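Local atomic coordinates of DUF411 domain-containing protein (Pseudomonas aeruginosa, PDB entry 6WIS), a protein that binds copper in a cysteine-bridged tetranuclear cluster and probably contributes to bacterial copper resistance. Residues K42-P48 with K62-G66. Residue numbers count along the deposited sequence, not the author numbering.
Sequences KSRLGVP and KFVEG
A buried glutamate pairs with a lysine from the last turn of a helix: Lys42 NZ lies 2.8 Å from Glu65 OE2, a hydrogen-bonded salt bridge. The CA-to-CB bond of Lys42 points sideways, and its mttm chain brings the amine to Glu65, whose t, p rotamer turns the carboxylate to meet it. OE2 also accepts from Ser53 N, while OE1 and Lys42 NZ both bond the hydroxyl of Thr56. Residues 42-45 end helix 38-45 in a Schellman motif: Val47 N bonds Lys42 O at 3.0 Å, Gly46 N bonds Ser43 O weakly at 3.3 Å, and Gly46 is the C-prime residue (phi 85°). The chain then extends through Val47 and Pro48. The helix end and this exit pack on one face of the mixed sheet, at its inner strand 62-65. Phe63 and Glu65 point toward them; Val64 CB points away, its side chain touching helix 70-77. CA atoms pair Leu45 with Phe63 (6.6 Å) and Val47 with Glu65 (7.5 Å). Val47 CG2 (chi1 t) makes a CH-pi contact 3.9 Å from the Phe63 ring centroid and touches Glu65 OE1 at 3.7 Å. Phe63 (chi1 p) also meets Leu45, CB to CB 4.2 Å, and its CZ lies 4.4 Å from Pro48 CD.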
loop_
_atom_site.group_PDB
_atom_site.type_symbol
_atom_site.label_atom_id
_atom_site.label_comp_id
_atom_site.label_asym_id
_atom_site.label_seq_id
_atom_site.Cartn_x
_atom_site.Cartn_y
_atom_site.Cartn_z
ATOM N N LYS A 42 -5.670 -10.822 -1.457
ATOM C CA LYS A 42 -5.107 -10.429 -0.179
ATOM C C LYS A 42 -4.679 -11.650 0.624
ATOM O O LYS A 42 -3.597 -11.656 1.232
ATOM C CB LYS A 42 -6.120 -9.593 0.606
ATOM C CG LYS A 42 -6.323 -8.159 0.067
ATOM C CD LYS A 42 -7.130 -7.347 1.084
ATOM C CE LYS A 42 -7.936 -6.257 0.384
ATOM N NZ LYS A 42 -7.060 -5.408 -0.501
ATOM N N SER A 43 -5.503 -12.703 0.621
ATOM C CA SER A 43 -5.154 -13.877 1.415
ATOM C C SER A 43 -3.954 -14.607 0.831
ATOM O O SER A 43 -3.137 -15.137 1.582
ATOM C CB SER A 43 -6.345 -14.824 1.539
ATOM O OG SER A 43 -6.522 -15.521 0.333
ATOM N N ARG A 44 -3.798 -14.614 -0.494
ATOM C CA ARG A 44 -2.621 -15.268 -1.055
ATOM C C ARG A 44 -1.344 -14.500 -0.746
ATOM O O ARG A 44 -0.278 -15.109 -0.608
ATOM C CB ARG A 44 -2.786 -15.453 -2.556
ATOM C CG ARG A 44 -3.708 -16.620 -2.881
ATOM C CD ARG A 44 -4.062 -16.676 -4.359
ATOM N NE ARG A 44 -5.188 -17.588 -4.574
ATOM C CZ ARG A 44 -5.569 -18.047 -5.761
ATOM N NH1 ARG A 44 -4.921 -17.697 -6.857
ATOM N NH2 ARG A 44 -6.602 -18.860 -5.843
ATOM N N LEU A 45 -1.424 -13.174 -0.634
ATOM C CA LEU A 45 -0.249 -12.379 -0.316
ATOM C C LEU A 45 0.035 -12.334 1.176
ATOM O O LEU A 45 1.111 -11.877 1.573
ATOM C CB LEU A 45 -0.434 -10.957 -0.870
ATOM C CG LEU A 45 -0.325 -10.826 -2.393
ATOM C CD1 LEU A 45 -0.937 -9.534 -2.872
ATOM C CD2 LEU A 45 1.146 -10.878 -2.814
ATOM N N GLY A 46 -0.905 -12.786 2.009
ATOM C CA GLY A 46 -0.708 -12.757 3.439
ATOM C C GLY A 46 -1.074 -11.451 4.106
ATOM O O GLY A 46 -0.552 -11.149 5.183
ATOM N N VAL A 47 -1.969 -10.667 3.511
ATOM C CA VAL A 47 -2.404 -9.434 4.161
ATOM C C VAL A 47 -3.296 -9.808 5.335
ATOM O O VAL A 47 -4.323 -10.466 5.125
ATOM C CB VAL A 47 -3.160 -8.512 3.194
ATOM C CG1 VAL A 47 -3.613 -7.232 3.940
ATOM C CG2 VAL A 47 -2.311 -8.212 1.936
ATOM N N PRO A 48 -2.979 -9.390 6.562
ATOM C CA PRO A 48 -3.823 -9.766 7.705
ATOM C C PRO A 48 -5.227 -9.202 7.588
ATOM O O PRO A 48 -5.440 -8.061 7.159
ATOM C CB PRO A 48 -3.088 -9.163 8.911
ATOM C CG PRO A 48 -1.671 -8.956 8.421
ATOM C CD PRO A 48 -1.857 -8.540 6.987
ATOM N N LYS A 62 6.833 -8.272 -2.411
ATOM C CA LYS A 62 6.247 -7.829 -1.149
ATOM C C LYS A 62 4.951 -7.068 -1.416
ATOM O O LYS A 62 4.808 -6.416 -2.459
ATOM C CB LYS A 62 7.231 -6.943 -0.392
ATOM C CG LYS A 62 8.639 -7.551 -0.293
ATOM C CD LYS A 62 9.535 -6.708 0.599
ATOM C CE LYS A 62 10.900 -7.403 0.804
ATOM N NZ LYS A 62 11.638 -6.639 1.833
ATOM N N PHE A 63 4.001 -7.158 -0.483
ATOM C CA PHE A 63 2.713 -6.491 -0.682
ATOM C C PHE A 63 2.728 -5.078 -0.101
ATOM O O PHE A 63 3.436 -4.779 0.861
ATOM C CB PHE A 63 1.539 -7.298 -0.090
ATOM C CG PHE A 63 1.530 -7.417 1.426
ATOM C CD1 PHE A 63 1.111 -6.363 2.228
ATOM C CD2 PHE A 63 1.859 -8.625 2.032
ATOM C CE1 PHE A 63 1.084 -6.489 3.596
ATOM C CE2 PHE A 63 1.820 -8.766 3.397
ATOM C CZ PHE A 63 1.434 -7.704 4.183
ATOM N N VAL A 64 1.921 -4.211 -0.704
ATOM C CA VAL A 64 1.791 -2.804 -0.325
ATOM C C VAL A 64 0.289 -2.597 -0.200
ATOM O O VAL A 64 -0.413 -2.529 -1.210
ATOM C CB VAL A 64 2.394 -1.853 -1.368
ATOM C CG1 VAL A 64 2.166 -0.384 -0.963
ATOM C CG2 VAL A 64 3.932 -2.152 -1.585
ATOM N N GLU A 65 -0.220 -2.583 1.024
ATOM C CA GLU A 65 -1.656 -2.569 1.266
ATOM C C GLU A 65 -2.087 -1.139 1.558
ATOM O O GLU A 65 -1.639 -0.539 2.539
ATOM C CB GLU A 65 -2.020 -3.495 2.430
ATOM C CG GLU A 65 -3.521 -3.609 2.691
ATOM C CD GLU A 65 -4.262 -4.343 1.575
ATOM O OE1 GLU A 65 -3.565 -4.951 0.736
ATOM O OE2 GLU A 65 -5.530 -4.318 1.531
ATOM N N GLY A 66 -2.927 -0.588 0.704
ATOM C CA GLY A 66 -3.438 0.739 0.989
ATOM C C GLY A 66 -2.511 1.890 0.605
ATOM O O GLY A 66 -1.569 1.775 -0.199
#